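Local coordinates for putative alpha/beta hydrolase FOLD protein (Candidatus Nitrososphaera gargensis, PDB 5A62) that probably works as a hydrolase of the alpha/beta hydrolase fold, consistent with a carboxylesterase role in an ammonia-oxidizing archaeon, at residues A[76-81]-A[106-111]; A[92-97]-A[116-121]. One frame throughout, in Å; residues are numbered along the deposited sequence.

In the fold
Along the chain the segments come in the order helix 74-87, strand 93-98, helix 100-111, strand 116-122, so interaction 1 and interaction 2 are interleaved, their centres about 12 Å apart. Interaction 2 pairs two neighbouring parallel strands inside the mixed sheet; interaction 1 packs the helix that connects them against the helix that precedes them. Helix 100-111 takes part in both contacts: Ala-109 CB lies 3.6 Å from Val-116 CG1, and Tyr-108 CD2 meets Ile-95 CD1 at 3.7 Å. The two contacts thus tie helices 74-87 and 100-111 and the strand pair together next to the strand-to-helix turn that carries a probable nucleophile elbow, with Gly-97, Ser-99 and Gly-101 in its pattern.

Interaction 1: A[76-81]-A[106-111]; sequences DLIDDL and SMYAAQ
Ile-78 sits at the middle of this helix crossing and works with both of its branches. Helices 74-87 and 100-111 pass at -71°, their short axes 9.8 Å apart, and no hydrogen bond joins the two segments. The ethyl branch of Ile-78, with CG1 beside its own backbone N, crosses Met-107 at about a right angle, and CD1 rests 3.6 Å from Met-107 CB. Met-107 runs straight through chi2 and then bends at the sulfur (chi3 67°), which brings its methyl CE back to 3.9 Å from Ile-78 CG1. The other branch of Ile-78, CG2, is anti to the backbone N and reaches the edge of the Tyr-108 ring near its plane, 4.0 Å from CD1. The same methyl lies 3.8 Å from Gln-111 OE1; the amide of Gln-111 itself is tied back to helix 74-87, NE2 bonding to Gln-75 OE1.

One turn on, Leu-81 holds CG anti to the backbone N (chi1 177°) and sends CD2 obliquely against Tyr-108, 3.8 Å from ring atom CD1. The tyrosine also has its CG anti to N, so its ring leans across the gap towards helix 74-87, where Arg-82 and Leu-85 touch it as well; His-112 meets the ring too. Met-107 is also in touch with Pro-199 and Val-202. This apolar crossing joins two neighbouring helices on one face of the central sheet, one of them the helix that follows the presumed nucleophile elbow, as in other proteins of the alpha/beta hydrolase fold.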
loop_
_atom_site.group_PDB
_atom_site.type_symbol
_atom_site.label_atom_id
_atom_site.label_comp_id
_atom_site.label_asym_id
_atom_site.label_seq_id
_atom_site.Cartn_x
_atom_site.Cartn_y
_atom_site.Cartn_z
ATOM N N ASP A 76 5.507 -5.254 7.974
ATOM C CA ASP A 76 4.602 -5.602 9.042
ATOM C C ASP A 76 4.300 -7.089 9.056
ATOM O O ASP A 76 4.207 -7.673 10.115
ATOM C CB ASP A 76 3.344 -4.769 8.972
ATOM C CG ASP A 76 3.628 -3.319 9.225
ATOM O OD1 ASP A 76 4.201 -2.991 10.306
ATOM O OD2 ASP A 76 3.243 -2.459 8.391
ATOM N N LEU A 77 4.104 -7.684 7.905
ATOM C CA LEU A 77 3.895 -9.123 7.819
ATOM C C LEU A 77 5.157 -9.901 8.252
ATOM O O LEU A 77 5.061 -10.954 8.884
ATOM C CB LEU A 77 3.510 -9.589 6.406
ATOM C CG LEU A 77 2.197 -9.028 5.904
ATOM C CD1 LEU A 77 1.868 -9.580 4.545
ATOM C CD2 LEU A 77 1.005 -9.269 6.828
ATOM N N ILE A 78 6.309 -9.391 7.963
ATOM C CA ILE A 78 7.535 -10.075 8.398
ATOM C C ILE A 78 7.615 -10.003 9.890
ATOM O O ILE A 78 7.964 -10.999 10.538
ATOM C CB ILE A 78 8.783 -9.444 7.746
ATOM C CG1 ILE A 78 8.674 -9.242 6.246
ATOM C CG2 ILE A 78 10.024 -10.282 8.098
ATOM C CD1 ILE A 78 8.061 -10.389 5.480
ATOM N N ASP A 79 7.289 -8.851 10.458
ATOM C CA ASP A 79 7.305 -8.703 11.914
ATOM C C ASP A 79 6.264 -9.623 12.552
ATOM O O ASP A 79 6.567 -10.223 13.603
ATOM C CB ASP A 79 7.077 -7.257 12.276
ATOM C CG ASP A 79 8.189 -6.338 11.843
ATOM O OD1 ASP A 79 9.287 -6.747 11.523
ATOM O OD2 ASP A 79 7.901 -5.106 11.920
ATOM N N ASP A 80 5.116 -9.821 11.958
ATOM C CA ASP A 80 4.134 -10.773 12.510
ATOM C C ASP A 80 4.721 -12.130 12.568
ATOM O O ASP A 80 4.526 -12.891 13.542
ATOM C CB ASP A 80 2.870 -10.839 11.613
ATOM C CG ASP A 80 2.023 -9.551 11.595
ATOM O OD1 ASP A 80 2.160 -8.699 12.521
ATOM O OD2 ASP A 80 1.239 -9.445 10.613
ATOM N N LEU A 81 5.411 -12.561 11.518
ATOM C CA LEU A 81 6.046 -13.895 11.481
ATOM C C LEU A 81 7.166 -13.983 12.497
ATOM O O LEU A 81 7.290 -15.027 13.177
ATOM C CB LEU A 81 6.613 -14.138 10.090
ATOM C CG LEU A 81 7.359 -15.447 9.890
ATOM C CD1 LEU A 81 6.541 -16.640 10.246
ATOM C CD2 LEU A 81 7.879 -15.554 8.444
ATOM N N SER A 106 11.114 -14.930 1.743
ATOM C CA SER A 106 12.343 -14.358 1.270
ATOM C C SER A 106 12.802 -13.159 2.097
ATOM O O SER A 106 13.984 -13.022 2.439
ATOM C CB SER A 106 12.204 -14.070 -0.222
ATOM O OG SER A 106 11.396 -12.936 -0.471
ATOM N N MET A 107 11.877 -12.310 2.515
ATOM C CA MET A 107 12.221 -11.182 3.332
ATOM C C MET A 107 12.601 -11.589 4.738
ATOM O O MET A 107 13.500 -11.024 5.350
ATOM C CB MET A 107 11.012 -10.203 3.419
ATOM C CG MET A 107 10.752 -9.488 2.100
ATOM S SD MET A 107 9.365 -8.343 2.167
ATOM C CE MET A 107 9.991 -7.150 3.262
ATOM N N TYR A 108 11.993 -12.621 5.290
ATOM C CA TYR A 108 12.337 -13.102 6.571
ATOM C C TYR A 108 13.762 -13.660 6.558
ATOM O O TYR A 108 14.532 -13.324 7.429
ATOM C CB TYR A 108 11.289 -14.141 7.096
ATOM C CG TYR A 108 11.553 -14.566 8.501
ATOM C CD1 TYR A 108 11.062 -13.858 9.586
ATOM C CD2 TYR A 108 12.358 -15.638 8.770
ATOM C CE1 TYR A 108 11.384 -14.267 10.868
ATOM C CE2 TYR A 108 12.600 -16.067 10.048
ATOM C CZ TYR A 108 12.130 -15.338 11.070
ATOM O OH TYR A 108 12.412 -15.763 12.379
ATOM N N ALA A 109 14.056 -14.486 5.576
ATOM C CA ALA A 109 15.423 -15.027 5.423
ATOM C C ALA A 109 16.439 -13.940 5.278
ATOM O O ALA A 109 17.543 -13.993 5.901
ATOM C CB ALA A 109 15.485 -15.959 4.251
ATOM N N ALA A 110 16.107 -12.890 4.538
ATOM C CA ALA A 110 17.039 -11.808 4.315
ATOM C C ALA A 110 17.316 -11.083 5.597
ATOM O O ALA A 110 18.472 -10.690 5.888
ATOM C CB ALA A 110 16.517 -10.878 3.293
ATOM N N GLN A 111 16.287 -10.912 6.401
ATOM C CA GLN A 111 16.388 -10.112 7.621
ATOM C C GLN A 111 16.871 -10.891 8.822
ATOM O O GLN A 111 17.435 -10.264 9.772
ATOM C CB GLN A 111 15.007 -9.461 7.923
ATOM C CG GLN A 111 14.678 -8.393 6.982
ATOM C CD GLN A 111 13.308 -7.800 7.243
ATOM O OE1 GLN A 111 12.825 -7.801 8.413
ATOM N NE2 GLN A 111 12.616 -7.383 6.148
#

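Interaction 2: A[92-97]-A[116-121]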
loop_
_atom_site.group_PDB
_atom_site.type_symbol
_atom_site.label_atom_id
_atom_site.label_comp_id
_atom_site.label_asym_id
_atom_site.label_seq_id
_atom_site.Cartn_x
_atom_site.Cartn_y
_atom_site.Cartn_z
ATOM N N LYS A 92 15.829 -22.378 14.275
ATOM C CA LYS A 92 16.231 -22.619 12.850
ATOM C C LYS A 92 15.181 -23.484 12.189
ATOM O O LYS A 92 14.825 -24.531 12.699
ATOM C CB LYS A 92 17.595 -23.315 12.689
ATOM C CG LYS A 92 18.778 -22.347 12.767
ATOM C CD LYS A 92 20.018 -22.753 11.971
ATOM C CE LYS A 92 20.177 -21.884 10.719
ATOM N NZ LYS A 92 21.116 -22.450 9.697
ATOM N N CYS A 93 14.716 -23.063 11.019
ATOM C CA CYS A 93 13.552 -23.697 10.411
ATOM C C CYS A 93 13.692 -23.626 8.901
ATOM O O CYS A 93 14.610 -22.949 8.377
ATOM C CB CYS A 93 12.264 -23.016 10.828
ATOM S SG CYS A 93 12.074 -21.298 10.247
ATOM N N THR A 94 12.787 -24.267 8.204
ATOM C CA THR A 94 12.623 -24.102 6.787
ATOM C C THR A 94 11.222 -23.519 6.585
ATOM O O THR A 94 10.264 -24.000 7.173
ATOM C CB THR A 94 12.793 -25.391 6.054
ATOM O OG1 THR A 94 14.211 -25.697 6.116
ATOM C CG2 THR A 94 12.375 -25.299 4.601
ATOM N N ILE A 95 11.077 -22.558 5.679
ATOM C CA ILE A 95 9.779 -21.913 5.405
ATOM C C ILE A 95 9.337 -22.282 3.990
ATOM O O ILE A 95 10.103 -22.148 3.063
ATOM C CB ILE A 95 9.911 -20.412 5.531
ATOM C CG1 ILE A 95 10.417 -20.010 6.908
ATOM C CG2 ILE A 95 8.579 -19.753 5.290
ATOM C CD1 ILE A 95 10.836 -18.535 7.058
ATOM N N ILE A 96 8.110 -22.711 3.906
ATOM C CA ILE A 96 7.434 -23.092 2.670
ATOM C C ILE A 96 6.333 -22.036 2.457
ATOM O O ILE A 96 5.394 -21.998 3.218
ATOM C CB ILE A 96 6.858 -24.481 2.672
ATOM C CG1 ILE A 96 8.009 -25.487 2.932
ATOM C CG2 ILE A 96 6.151 -24.739 1.366
ATOM C CD1 ILE A 96 7.487 -26.824 3.342
ATOM N N GLY A 97 6.505 -21.216 1.409
ATOM C CA GLY A 97 5.542 -20.157 1.195
ATOM C C GLY A 97 4.985 -20.112 -0.180
ATOM O O GLY A 97 5.730 -20.257 -1.137
ATOM N N VAL A 116 17.117 -19.285 9.595
ATOM C CA VAL A 116 16.499 -20.042 8.497
ATOM C C VAL A 116 17.536 -20.898 7.807
ATOM O O VAL A 116 18.581 -20.371 7.376
ATOM C CB VAL A 116 15.822 -19.105 7.462
ATOM C CG1 VAL A 116 16.852 -18.310 6.647
ATOM C CG2 VAL A 116 14.785 -19.856 6.631
ATOM N N ASP A 117 17.249 -22.161 7.693
ATOM C CA ASP A 117 18.081 -23.035 6.879
ATOM C C ASP A 117 17.793 -22.898 5.390
ATOM O O ASP A 117 18.704 -22.985 4.537
ATOM C CB ASP A 117 17.937 -24.465 7.269
ATOM C CG ASP A 117 18.493 -24.790 8.660
ATOM O OD1 ASP A 117 19.652 -24.441 8.925
ATOM O OD2 ASP A 117 17.786 -25.426 9.447
ATOM N N ALA A 118 16.511 -22.750 5.052
ATOM C CA ALA A 118 16.064 -22.826 3.682
ATOM C C ALA A 118 14.696 -22.219 3.583
ATOM O O ALA A 118 13.920 -22.209 4.534
ATOM C CB ALA A 118 15.995 -24.237 3.196
ATOM N N ILE A 119 14.439 -21.727 2.393
ATOM C CA ILE A 119 13.091 -21.344 1.997
ATOM C C ILE A 119 12.734 -22.065 0.705
ATOM O O ILE A 119 13.565 -22.313 -0.149
ATOM C CB ILE A 119 12.889 -19.871 1.841
ATOM C CG1 ILE A 119 13.621 -19.246 0.684
ATOM C CG2 ILE A 119 13.202 -19.176 3.132
ATOM C CD1 ILE A 119 13.307 -17.763 0.499
ATOM N N ILE A 120 11.423 -22.365 0.595
ATOM C CA ILE A 120 10.829 -23.047 -0.553
ATOM C C ILE A 120 9.687 -22.190 -0.985
ATOM O O ILE A 120 8.660 -22.159 -0.290
ATOM C CB ILE A 120 10.406 -24.477 -0.264
ATOM C CG1 ILE A 120 11.608 -25.257 0.249
ATOM C CG2 ILE A 120 9.847 -25.095 -1.572
ATOM C CD1 ILE A 120 11.267 -26.649 0.740
ATOM N N MET A 121 9.811 -21.520 -2.105
ATOM C CA MET A 121 8.807 -20.574 -2.608
ATOM C C MET A 121 7.999 -21.245 -3.701
ATOM O O MET A 121 8.593 -21.694 -4.699
ATOM C CB MET A 121 9.473 -19.348 -3.190
ATOM C CG MET A 121 10.309 -18.571 -2.190
ATOM S SD MET A 121 11.153 -17.164 -2.896
ATOM C CE MET A 121 12.422 -17.981 -3.881
#
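Ile-95 O is gripped twice from strand 116-122: the N-H of Ile-120 comes in nearly along the C=O axis at 2.8 Å from this oxygen, and the CA-H of Ile-119 adds a weaker CA-H...O contact. Strands 93-98 and 116-122 are the parallel pair of a beta-alpha-beta unit, joined through helix 100-111, in the central sheet of the alpha/beta hydrolase fold. Farther along, Ile-120 O receives Gly-97 N at 2.9 Å and the CA-H of Ile-96. Ala-118 O serves Ile-95 N at 3.1 Å, again with a CA-H partner, that of Thr-94.

The regular pairing breaks at Asp-117, where the second strand turns a corner. Cys-93 O takes the N-H of Asp-117 at 2.8 Å, and Ala-118 N, buried by the contact, finds no partner in the model.

Ile-96 and Ile-120 point the same way and lie side by side, CG1 of the former 4.1 Å from CD1 of the latter, on the face where Leu-262 and Leu-266 of helix 256-272 touch Ile-120. On the reverse face, which helix 100-111 packs against, Ile-95 and Val-116 cross at about a right angle, and Ile-95 touches Ser-105 and Tyr-108. Gly-97, near the end of its strand, belongs to the probable nucleophile elbow.

At the start of the pair, the exposed Lys-92 bends at chi3 and crosses Asp-117. Asp-117 OD2 bonds to Tyr-24 OH, which also binds Thr-94 OG1, so each carboxylate oxygen has its own partner. Lys-92 NZ closes the salt bridge 2.6 Å from Asp-117 OD1, approaching from above the carboxylate plane, 35° out of it.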